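Local coordinates for group II chitinase (Ostrinia furnacalis, PDB 6JAV), which probably binds chitin and hydrolyses its internal linkages, this family 18 catalytic domain being one part of a much longer protein, at residues 28-39 and 65-75. Numbering follows the deposited sequence.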
# COMPACT_ATOMS: atom_id res chain seq x y z
N PRO A 28 -14.02 -11.43 3.75
CA PRO A 28 -14.23 -10.34 4.72
C PRO A 28 -14.21 -10.76 6.19
O PRO A 28 -13.67 -10.03 7.03
CB PRO A 28 -15.59 -9.76 4.32
CG PRO A 28 -15.66 -10.00 2.81
CD PRO A 28 -14.96 -11.36 2.61
N GLU A 29 -14.75 -11.93 6.52
CA GLU A 29 -14.79 -12.33 7.91
C GLU A 29 -13.44 -12.78 8.44
O GLU A 29 -13.31 -12.99 9.65
CB GLU A 29 -15.85 -13.41 8.12
CG GLU A 29 -17.28 -12.89 7.91
CD GLU A 29 -17.63 -12.66 6.43
OE1 GLU A 29 -17.00 -13.30 5.54
OE2 GLU A 29 -18.54 -11.83 6.17
N ASP A 30 -12.42 -12.90 7.58
CA ASP A 30 -11.06 -13.16 8.07
C ASP A 30 -10.39 -11.92 8.64
O ASP A 30 -9.32 -12.05 9.26
CB ASP A 30 -10.18 -13.71 6.96
CG ASP A 30 -10.60 -15.10 6.53
OD1 ASP A 30 -10.79 -15.96 7.42
OD2 ASP A 30 -10.75 -15.34 5.31
N ILE A 31 -10.98 -10.73 8.45
CA ILE A 31 -10.39 -9.52 9.02
C ILE A 31 -10.41 -9.62 10.53
O ILE A 31 -11.44 -9.95 11.14
CB ILE A 31 -11.17 -8.29 8.53
CG1 ILE A 31 -11.06 -8.11 7.02
CG2 ILE A 31 -10.68 -7.03 9.26
CD1 ILE A 31 -12.03 -7.04 6.50
N ASP A 32 -9.26 -9.36 11.15
CA ASP A 32 -9.14 -9.33 12.60
C ASP A 32 -9.35 -7.90 13.07
O ASP A 32 -8.46 -7.05 12.86
CB ASP A 32 -7.77 -9.83 13.01
CG ASP A 32 -7.62 -9.95 14.52
OD1 ASP A 32 -8.34 -9.27 15.29
OD2 ASP A 32 -6.75 -10.76 14.94
N PRO A 33 -10.47 -7.58 13.72
CA PRO A 33 -10.77 -6.18 14.09
C PRO A 33 -9.91 -5.63 15.21
O PRO A 33 -9.99 -4.43 15.49
CB PRO A 33 -12.25 -6.23 14.49
CG PRO A 33 -12.45 -7.62 15.01
CD PRO A 33 -11.53 -8.51 14.15
N SER A 34 -9.09 -6.44 15.87
CA SER A 34 -8.18 -5.87 16.85
C SER A 34 -6.90 -5.33 16.23
O SER A 34 -6.09 -4.74 16.96
CB SER A 34 -7.82 -6.91 17.92
OG SER A 34 -7.02 -7.93 17.36
N LEU A 35 -6.71 -5.48 14.92
CA LEU A 35 -5.42 -5.17 14.31
C LEU A 35 -5.45 -3.92 13.43
O LEU A 35 -4.42 -3.59 12.85
CB LEU A 35 -4.94 -6.36 13.49
CG LEU A 35 -4.70 -7.63 14.31
CD1 LEU A 35 -4.21 -8.76 13.42
CD2 LEU A 35 -3.71 -7.35 15.41
N CYS A 36 -6.58 -3.24 13.29
CA CYS A 36 -6.66 -2.09 12.38
C CYS A 36 -7.50 -1.01 13.04
O CYS A 36 -8.46 -1.31 13.74
CB CYS A 36 -7.38 -2.49 11.09
SG CYS A 36 -6.70 -3.93 10.24
N THR A 37 -7.16 0.25 12.77
CA THR A 37 -8.06 1.35 13.12
C THR A 37 -8.91 1.77 11.93
O THR A 37 -9.99 2.33 12.11
CB THR A 37 -7.29 2.59 13.61
OG1 THR A 37 -6.43 3.06 12.57
CG2 THR A 37 -6.47 2.22 14.85
N HIS A 38 -8.42 1.51 10.72
CA HIS A 38 -9.07 1.90 9.48
C HIS A 38 -8.89 0.74 8.52
O HIS A 38 -7.81 0.11 8.50
CB HIS A 38 -8.39 3.13 8.86
CG HIS A 38 -8.56 4.39 9.66
ND1 HIS A 38 -7.98 4.58 10.89
CD2 HIS A 38 -9.27 5.52 9.39
CE1 HIS A 38 -8.33 5.77 11.36
NE2 HIS A 38 -9.12 6.35 10.48
N ILE A 39 -9.94 0.39 7.79
CA ILE A 39 -9.84 -0.60 6.72
C ILE A 39 -10.18 0.11 5.43
O ILE A 39 -11.15 0.88 5.38
CB ILE A 39 -10.82 -1.77 6.95
CG1 ILE A 39 -10.41 -2.55 8.19
CG2 ILE A 39 -10.86 -2.66 5.71
CD1 ILE A 39 -11.53 -3.42 8.76
N PHE A 65 -19.79 -8.29 -0.55
CA PHE A 65 -18.50 -7.98 0.06
C PHE A 65 -18.43 -6.55 0.58
O PHE A 65 -17.84 -6.31 1.65
CB PHE A 65 -17.33 -8.22 -0.90
CG PHE A 65 -16.79 -9.63 -0.91
CD1 PHE A 65 -17.62 -10.72 -0.71
CD2 PHE A 65 -15.44 -9.87 -1.16
CE1 PHE A 65 -17.10 -12.03 -0.74
CE2 PHE A 65 -14.92 -11.16 -1.19
CZ PHE A 65 -15.76 -12.25 -0.98
N TYR A 66 -19.00 -5.56 -0.13
CA TYR A 66 -18.99 -4.21 0.43
C TYR A 66 -19.64 -4.20 1.81
O TYR A 66 -19.06 -3.68 2.79
CB TYR A 66 -19.73 -3.22 -0.47
CG TYR A 66 -19.05 -2.71 -1.71
CD1 TYR A 66 -17.71 -2.98 -2.02
CD2 TYR A 66 -19.76 -1.90 -2.57
CE1 TYR A 66 -17.11 -2.46 -3.18
CE2 TYR A 66 -19.19 -1.38 -3.71
CZ TYR A 66 -17.87 -1.66 -4.01
OH TYR A 66 -17.31 -1.14 -5.17
N GLU A 67 -20.85 -4.76 1.92
CA GLU A 67 -21.54 -4.79 3.21
C GLU A 67 -20.75 -5.55 4.26
O GLU A 67 -20.72 -5.16 5.43
CB GLU A 67 -22.92 -5.39 3.05
CG GLU A 67 -23.81 -4.58 2.16
CD GLU A 67 -23.60 -4.87 0.76
OE1 GLU A 67 -22.56 -5.47 0.45
OE2 GLU A 67 -24.40 -4.49 -0.13
N ARG A 68 -20.10 -6.66 3.86
CA ARG A 68 -19.41 -7.49 4.82
C ARG A 68 -18.11 -6.86 5.31
O ARG A 68 -17.59 -7.30 6.34
CB ARG A 68 -19.17 -8.87 4.21
CG ARG A 68 -20.48 -9.70 4.14
CD ARG A 68 -20.36 -10.75 3.07
NE ARG A 68 -19.35 -11.74 3.41
CZ ARG A 68 -19.01 -12.75 2.62
NH1 ARG A 68 -19.60 -12.92 1.44
NH2 ARG A 68 -18.10 -13.62 3.03
N VAL A 69 -17.52 -5.91 4.58
CA VAL A 69 -16.38 -5.17 5.13
C VAL A 69 -16.84 -3.94 5.91
O VAL A 69 -16.28 -3.61 6.97
CB VAL A 69 -15.40 -4.84 3.98
CG1 VAL A 69 -14.19 -4.04 4.51
CG2 VAL A 69 -14.89 -6.14 3.36
N VAL A 70 -17.89 -3.25 5.42
CA VAL A 70 -18.49 -2.15 6.17
C VAL A 70 -19.01 -2.62 7.54
O VAL A 70 -19.11 -1.82 8.47
CB VAL A 70 -19.54 -1.46 5.27
CG1 VAL A 70 -20.43 -0.52 6.07
CG2 VAL A 70 -18.83 -0.70 4.14
N GLU A 71 -19.30 -3.92 7.69
CA GLU A 71 -19.59 -4.53 8.98
C GLU A 71 -18.64 -4.08 10.08
O GLU A 71 -19.04 -3.92 11.24
CB GLU A 71 -19.46 -6.05 8.83
CG GLU A 71 -19.12 -6.83 10.11
CD GLU A 71 -20.37 -7.00 10.93
OE1 GLU A 71 -21.45 -6.69 10.36
OE2 GLU A 71 -20.27 -7.40 12.12
N TYR A 72 -17.37 -3.88 9.73
CA TYR A 72 -16.37 -3.60 10.76
C TYR A 72 -16.51 -2.23 11.41
O TYR A 72 -15.88 -1.99 12.45
CB TYR A 72 -14.95 -3.88 10.24
CG TYR A 72 -14.75 -5.38 10.12
CD1 TYR A 72 -14.33 -6.13 11.21
CD2 TYR A 72 -15.06 -6.06 8.95
CE1 TYR A 72 -14.19 -7.51 11.13
CE2 TYR A 72 -14.93 -7.45 8.86
CZ TYR A 72 -14.50 -8.16 9.95
OH TYR A 72 -14.37 -9.51 9.83
N LYS A 73 -17.36 -1.34 10.87
CA LYS A 73 -17.69 -0.11 11.60
C LYS A 73 -18.25 -0.42 12.99
O LYS A 73 -18.14 0.41 13.90
CB LYS A 73 -18.70 0.74 10.83
CG LYS A 73 -18.23 1.22 9.45
CD LYS A 73 -19.19 2.26 8.85
CE LYS A 73 -20.62 1.81 8.82
NZ LYS A 73 -21.50 2.76 8.03
N ARG A 74 -18.83 -1.60 13.17
CA ARG A 74 -19.43 -1.93 14.46
C ARG A 74 -18.39 -2.03 15.56
O ARG A 74 -18.74 -1.95 16.75
CB ARG A 74 -20.22 -3.22 14.34
CG ARG A 74 -21.22 -3.36 15.49
CD ARG A 74 -22.30 -4.31 15.16
NE ARG A 74 -23.11 -4.59 16.34
CZ ARG A 74 -24.19 -3.89 16.68
NH1 ARG A 74 -24.58 -2.86 15.93
NH2 ARG A 74 -24.85 -4.25 17.76
N TYR A 75 -17.12 -2.21 15.21
CA TYR A 75 -16.02 -2.22 16.17
C TYR A 75 -15.40 -0.85 16.39
O TYR A 75 -14.46 -0.74 17.19
CB TYR A 75 -14.92 -3.18 15.70
CG TYR A 75 -15.37 -4.60 15.58
CD1 TYR A 75 -15.29 -5.46 16.67
CD2 TYR A 75 -15.88 -5.09 14.38
CE1 TYR A 75 -15.71 -6.79 16.57
CE2 TYR A 75 -16.29 -6.40 14.28
CZ TYR A 75 -16.22 -7.23 15.37
OH TYR A 75 -16.64 -8.53 15.24
O HOH W 1 -18.80 -9.27 7.71
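Tyr-72 reaches across from the helical segment 65-75 to segment 28-39 and illustrates how one aromatic side chain can serve two purposes at once. Its CG stands beside the backbone N (chi1 -72°), which directs the ring at the loop, and its hydroxyl donates to Pro-28 O at 2.9 Å. That carbonyl is thereby gripped twice, because Ile-31 N closes the short 3-10 turn on the opposite face of the carbonyl plane. The same ring takes Ile-31 CG2 over the centre of one face in a CH-pi contact, while Pro-33 CB meets its edge and Ile-39 CD1 packs against Tyr-72 CB at 3.8 Å.

Both prolines lay aliphatic carbons on aromatic faces. Pro-28 CD sits 3.8 Å from the centroid of the Phe-65 ring, and Pro-33 CB sits 3.7 Å from that of Tyr-75, each close to the ring normal. Between these ends, Val-69 spreads its two methyls: CG2 touches Pro-28 CB, and CG1, anti to the backbone N (chi1 179°), meets Ile-39 CG2 at 3.8 Å.

At the exposed margin Arg-68 holds Glu-29 side-on, through two nitrogens. In this salt bridge Arg-68 NH2 donates to Glu-29 OE1 at 2.8 Å, almost straight, and Arg-68 NE donates to Glu-29 OE2 at 2.9 Å, with the carboxylate and guanidinium planes 24° apart. A water donates to both Glu-29 OE2 and Arg-68 O, bridging the carboxylate to the helix backbone, and Arg-68 NH1 is held by Asn-63 O.

Ile-39 lies in strand 38-46, which pairs in parallel with strands 8-14 and 78-84; helix 65-70 packs its Val-69 on Val-79. The helix and the loop leading into strand 38-46 thus pack together against the outside of the barrel strands, in the helix-on-strand layer of the (beta/alpha)8 TIM barrel of family 18 glycosidases, to which this domain belongs.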